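Local coordinates for ULam111 (Flavobacterium sp., PDB 5WUT), which probably hydrolyses beta-1,3-glucosidic bonds of laminarin, using a beta-jelly-roll catalytic domain of glycoside hydrolase family 16, at residues D173-D177 with N178-Y182; G126-H130 with M131-S135. One frame throughout, in Å; residues are numbered along the deposited sequence.

Contact 1: D173-D177 with N178-Y182; sequences DFFVD and NILVY
The carbonyl oxygen Phe-174 O accepts a nearly straight hydrogen bond from Val-181 N at 2.8 Å, with 166° at the hydrogen. The same oxygen is approached by a weaker CA-H contact from Leu-180 and by the methyl Leu-180 CD1, 3.3 Å from Phe-174 O. In the return direction Phe-174 N donates to Tyr-182 O, also at 2.8 Å, and that oxygen lies in the plane of the Phe-174 ring at its edge. Thus Val-181 and Tyr-182 together face the single residue Phe-174, a classic beta bulge. Beyond it the two strands of this jelly-roll hairpin close through a type I' turn, where Ile-179 N reaches Val-176 O at 2.9 Å from well above the carbonyl plane. Asp-177 and Asn-178 hold the two positive-phi corners; asparagine tolerates this left-handed backbone well, and the carboxylate of Asp-177 is bonded to His-161 and the backbone N of Leu-162. On one face of the hairpin the Phe-174 and Tyr-182 rings run out alongside each other in a common direction, their planes 33° apart, with Phe-174 CD1 and Tyr-182 CD2 meeting at 3.5 Å. The opposite face carries Phe-175 and Leu-180. Leu-180 sends CD1 over one face of the Phe-175 ring, 4.0 Å from its centroid, in a CH-pi contact, its CG turned opposite the backbone N (chi1 177°). Leu-180 CD1 also touches Asp-173 CB at 3.5 Å, while the Asp-173 carboxylate turns to Lys-171 and the hydroxyl of Thr-183. Branched, apolar Ile-179 suits the position after the turn, for it packs on Ile-179 of the second subunit, to which the Leu-180 backbone is hydrogen-bonded as well.

Contact 2: G126-H130 with M131-S135; sequences GKEPH and MVFTS
Met-131 starts close to the residue before it: its CB lies 3.4 Å from His-130 C, and CG stays beside the same peptide at 3.5 Å from His-130 C. A bend at chi2 (-72°) then folds the chain back, so that SD comes to 3.6 Å from His-130 O, with the terminal CE at 3.7 Å from that same oxygen. A flexible, unbranched thioether suits this place, since it can curl along a carbonyl while its flank lies on Arg-150 and Arg-152 of the neighbouring strand. Replaced by alanine, the residue would lose CG, SD and CE, which would probably uncover the His-130 carbonyl and take packing from the side chains of Arg-150 and Arg-152. The backbone underneath is a type II beta turn from Glu-128 to Met-131, which leads into strand 131-137 of the jelly roll. Pro-129 fits its second position with a phi of -61°, and His-130 takes the third with a positive phi, a left-handed conformation that glycine adopts most readily but that a histidine can reach; its N is bonded to the Glu-157 carboxylate, and its ring lies with one face over Pro-129 CB. No direct bond closes the turn. A water sits 2.9 Å from Glu-128 O and 2.8 Å from Met-131 O, well placed to bridge the two carbonyls, although other acceptors compete for its two protons. Further along the strand, Phe-133 swings its ring tip back to the turn. Glu-128 OE1 meets the ring edge in plane, 3.6 Å from Phe-133 CZ, where the partly positive C-H rim would favour a carboxylate oxygen over the electron-rich face. Carboxylate and ring stand almost perpendicular, at 85°, and the charge of Glu-128 is paired with Arg-150.

How the contacts relate
Contact 2 comes first along the chain, where the loop after strand 118-123 turns into strand 131-137; contact 1 follows as the hairpin of strands 172-176 and 179-184. Their centres are about 14 Å apart, yet they touch: Thr-134 packs its side chain against Phe-174 and the CB of Tyr-182, and Ser-135 O lies near the Phe-174 ring. Strand 131-137 pairs with 118-123, the strand that in family 16 enzymes usually carries the catalytic glutamates, and with 148-152, whereas the hairpin's first strand pairs with 161-167. The packing of Thr-134 on the hairpin is consistent with strands from the two layers of the sandwich meeting face to face, and contact 1 alone also reaches the second subunit.

Contact 1: D173-D177 with N178-Y182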
loop_
_atom_site.group_PDB
_atom_site.type_symbol
_atom_site.label_atom_id
_atom_site.label_comp_id
_atom_site.label_asym_id
_atom_site.label_seq_id
_atom_site.Cartn_x
_atom_site.Cartn_y
_atom_site.Cartn_z
ATOM N N ASP A 173 -3.839 -1.809 -13.335
ATOM C CA ASP A 173 -3.213 -1.816 -12.006
ATOM C C ASP A 173 -3.787 -0.683 -11.165
ATOM O O ASP A 173 -3.944 0.437 -11.671
ATOM C CB ASP A 173 -1.697 -1.616 -12.088
ATOM C CG ASP A 173 -0.938 -2.829 -12.598
ATOM O OD1 ASP A 173 0.137 -2.615 -13.192
ATOM O OD2 ASP A 173 -1.355 -3.979 -12.394
ATOM N N PHE A 174 -4.068 -0.947 -9.892
ATOM C CA PHE A 174 -4.592 0.073 -8.991
ATOM C C PHE A 174 -3.601 0.347 -7.864
ATOM O O PHE A 174 -3.061 -0.605 -7.282
ATOM C CB PHE A 174 -5.930 -0.371 -8.381
ATOM C CG PHE A 174 -7.057 -0.545 -9.381
ATOM C CD1 PHE A 174 -7.101 -1.654 -10.221
ATOM C CD2 PHE A 174 -8.113 0.369 -9.426
ATOM C CE1 PHE A 174 -8.165 -1.825 -11.127
ATOM C CE2 PHE A 174 -9.165 0.204 -10.313
ATOM C CZ PHE A 174 -9.191 -0.888 -11.168
ATOM N N PHE A 175 -3.368 1.623 -7.558
ATOM C CA PHE A 175 -2.399 2.031 -6.539
ATOM C C PHE A 175 -3.004 2.958 -5.508
ATOM O O PHE A 175 -3.748 3.879 -5.844
ATOM C CB PHE A 175 -1.188 2.744 -7.170
ATOM C CG PHE A 175 -0.514 1.979 -8.267
ATOM C CD1 PHE A 175 -1.029 1.982 -9.558
ATOM C CD2 PHE A 175 0.674 1.301 -8.030
ATOM C CE1 PHE A 175 -0.404 1.282 -10.565
ATOM C CE2 PHE A 175 1.318 0.617 -9.034
ATOM C CZ PHE A 175 0.778 0.600 -10.316
ATOM N N VAL A 176 -2.677 2.729 -4.243
ATOM C CA VAL A 176 -2.979 3.700 -3.220
ATOM C C VAL A 176 -1.678 4.088 -2.555
ATOM O O VAL A 176 -0.904 3.211 -2.162
ATOM C CB VAL A 176 -3.989 3.150 -2.190
ATOM C CG1 VAL A 176 -4.312 4.214 -1.144
ATOM C CG2 VAL A 176 -5.260 2.716 -2.905
ATOM N N ASP A 177 -1.419 5.392 -2.476
ATOM C CA ASP A 177 -0.155 5.912 -1.963
ATOM C C ASP A 177 1.026 5.186 -2.590
ATOM O O ASP A 177 1.992 4.838 -1.913
ATOM C CB ASP A 177 -0.117 5.813 -0.432
ATOM C CG ASP A 177 -1.150 6.707 0.234
ATOM O OD1 ASP A 177 -1.522 7.746 -0.341
ATOM O OD2 ASP A 177 -1.590 6.376 1.340
ATOM N N ASN A 178 0.911 4.972 -3.900
ATOM C CA ASN A 178 1.965 4.394 -4.737
ATOM C C ASN A 178 2.204 2.915 -4.471
ATOM O O ASN A 178 3.177 2.355 -4.974
ATOM C CB ASN A 178 3.274 5.171 -4.559
ATOM C CG ASN A 178 3.146 6.627 -4.956
ATOM O OD1 ASN A 178 2.736 6.934 -6.065
ATOM N ND2 ASN A 178 3.492 7.530 -4.044
ATOM N N ILE A 179 1.327 2.285 -3.684
ATOM C CA ILE A 179 1.405 0.836 -3.473
ATOM C C ILE A 179 0.412 0.084 -4.365
ATOM O O ILE A 179 -0.779 0.372 -4.358
ATOM C CB ILE A 179 1.172 0.503 -2.004
ATOM C CG1 ILE A 179 2.303 1.130 -1.194
ATOM C CG2 ILE A 179 1.091 -1.000 -1.804
ATOM C CD1 ILE A 179 2.182 0.932 0.277
ATOM N N LEU A 180 0.907 -0.862 -5.162
ATOM C CA LEU A 180 0.017 -1.649 -6.017
ATOM C C LEU A 180 -0.870 -2.539 -5.161
ATOM O O LEU A 180 -0.365 -3.426 -4.458
ATOM C CB LEU A 180 0.812 -2.493 -7.001
ATOM C CG LEU A 180 -0.001 -3.409 -7.915
ATOM C CD1 LEU A 180 -0.878 -2.588 -8.813
ATOM C CD2 LEU A 180 0.958 -4.274 -8.742
ATOM N N VAL A 181 -2.180 -2.286 -5.190
ATOM C CA VAL A 181 -3.097 -3.022 -4.311
ATOM C C VAL A 181 -3.970 -4.040 -5.038
ATOM O O VAL A 181 -4.523 -4.941 -4.398
ATOM C CB VAL A 181 -4.016 -2.074 -3.525
ATOM C CG1 VAL A 181 -3.186 -1.182 -2.627
ATOM C CG2 VAL A 181 -4.902 -1.241 -4.472
ATOM N N TYR A 182 -4.096 -3.909 -6.357
ATOM C CA TYR A 182 -5.010 -4.758 -7.120
ATOM C C TYR A 182 -4.654 -4.714 -8.601
ATOM O O TYR A 182 -4.334 -3.648 -9.138
ATOM C CB TYR A 182 -6.473 -4.317 -6.908
ATOM C CG TYR A 182 -7.501 -5.055 -7.742
ATOM C CD1 TYR A 182 -7.570 -6.450 -7.743
ATOM C CD2 TYR A 182 -8.429 -4.354 -8.501
ATOM C CE1 TYR A 182 -8.508 -7.122 -8.519
ATOM C CE2 TYR A 182 -9.381 -5.018 -9.263
ATOM C CZ TYR A 182 -9.416 -6.394 -9.264
ATOM O OH TYR A 182 -10.352 -7.037 -10.052
#

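Contact 2: G126-H130 with M131-S135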
loop_
_atom_site.group_PDB
_atom_site.type_symbol
_atom_site.label_atom_id
_atom_site.label_comp_id
_atom_site.label_asym_id
_atom_site.label_seq_id
_atom_site.Cartn_x
_atom_site.Cartn_y
_atom_site.Cartn_z
ATOM N N GLY A 126 -18.118 5.434 4.375
ATOM C CA GLY A 126 -17.834 5.827 5.740
ATOM C C GLY A 126 -18.322 4.839 6.792
ATOM O O GLY A 126 -17.858 4.867 7.939
ATOM N N LYS A 127 -19.275 3.987 6.415
ATOM C CA LYS A 127 -19.756 2.945 7.320
ATOM C C LYS A 127 -18.717 1.853 7.565
ATOM O O LYS A 127 -18.862 1.050 8.488
ATOM C CB LYS A 127 -21.042 2.312 6.790
ATOM C CG LYS A 127 -20.871 1.559 5.484
ATOM C CD LYS A 127 -22.118 0.796 5.111
ATOM C CE LYS A 127 -21.929 0.024 3.826
ATOM N NZ LYS A 127 -23.157 -0.740 3.419
ATOM N N GLU A 128 -17.677 1.829 6.730
ATOM C CA GLU A 128 -16.563 0.894 6.895
ATOM C C GLU A 128 -15.244 1.648 6.937
ATOM O O GLU A 128 -14.529 1.725 5.930
ATOM C CB GLU A 128 -16.520 -0.130 5.763
ATOM C CG GLU A 128 -17.692 -1.091 5.695
ATOM C CD GLU A 128 -17.476 -2.158 4.632
ATOM O OE1 GLU A 128 -16.326 -2.651 4.521
ATOM O OE2 GLU A 128 -18.445 -2.490 3.908
ATOM N N PRO A 129 -14.900 2.207 8.104
ATOM C CA PRO A 129 -13.665 2.987 8.197
ATOM C C PRO A 129 -12.432 2.152 7.887
ATOM O O PRO A 129 -12.473 0.916 8.026
ATOM C CB PRO A 129 -13.638 3.453 9.654
ATOM C CG PRO A 129 -15.070 3.371 10.108
ATOM C CD PRO A 129 -15.679 2.232 9.356
ATOM N N HIS A 130 -11.364 2.833 7.477
ATOM C CA HIS A 130 -10.055 2.201 7.307
ATOM C C HIS A 130 -10.016 1.197 6.163
ATOM O O HIS A 130 -9.155 0.317 6.151
ATOM C CB HIS A 130 -9.623 1.506 8.604
ATOM C CG HIS A 130 -9.753 2.365 9.819
ATOM N ND1 HIS A 130 -9.540 3.726 9.796
ATOM C CD2 HIS A 130 -10.067 2.051 11.097
ATOM C CE1 HIS A 130 -9.718 4.216 11.010
ATOM N NE2 HIS A 130 -10.036 3.220 11.818
ATOM N N MET A 131 -10.954 1.316 5.222
ATOM C CA MET A 131 -11.005 0.440 4.051
ATOM C C MET A 131 -11.233 1.268 2.797
ATOM O O MET A 131 -11.992 2.244 2.823
ATOM C CB MET A 131 -12.142 -0.594 4.157
ATOM C CG MET A 131 -12.121 -1.497 5.371
ATOM S SD MET A 131 -10.803 -2.716 5.282
ATOM C CE MET A 131 -10.517 -2.993 7.032
ATOM N N VAL A 132 -10.579 0.885 1.704
ATOM C CA VAL A 132 -10.946 1.407 0.386
ATOM C C VAL A 132 -11.181 0.261 -0.578
ATOM O O VAL A 132 -10.725 -0.860 -0.349
ATOM C CB VAL A 132 -9.884 2.341 -0.194
ATOM C CG1 VAL A 132 -9.659 3.514 0.741
ATOM C CG2 VAL A 132 -8.591 1.579 -0.450
ATOM N N PHE A 133 -11.879 0.553 -1.669
ATOM C CA PHE A 133 -12.242 -0.464 -2.649
ATOM C C PHE A 133 -11.749 -0.027 -4.013
ATOM O O PHE A 133 -11.791 1.159 -4.318
ATOM C CB PHE A 133 -13.760 -0.676 -2.666
ATOM C CG PHE A 133 -14.337 -1.045 -1.325
ATOM C CD1 PHE A 133 -14.630 -0.069 -0.379
ATOM C CD2 PHE A 133 -14.591 -2.368 -1.013
ATOM C CE1 PHE A 133 -15.155 -0.413 0.860
ATOM C CE2 PHE A 133 -15.116 -2.713 0.225
ATOM C CZ PHE A 133 -15.398 -1.731 1.155
ATOM N N THR A 134 -11.245 -0.972 -4.804
ATOM C CA THR A 134 -10.845 -0.725 -6.190
ATOM C C THR A 134 -11.506 -1.801 -7.025
ATOM O O THR A 134 -11.390 -2.981 -6.694
ATOM C CB THR A 134 -9.323 -0.766 -6.373
ATOM O OG1 THR A 134 -8.818 -2.004 -5.855
ATOM C CG2 THR A 134 -8.675 0.381 -5.627
ATOM N N SER A 135 -12.223 -1.399 -8.078
ATOM C CA SER A 135 -13.129 -2.309 -8.781
ATOM C C SER A 135 -13.278 -2.002 -10.254
ATOM O O SER A 135 -12.990 -0.889 -10.712
ATOM C CB SER A 135 -14.532 -2.275 -8.167
ATOM O OG SER A 135 -14.508 -2.213 -6.753
HETATM O O HOH W 1 -14.816 2.037 3.020
#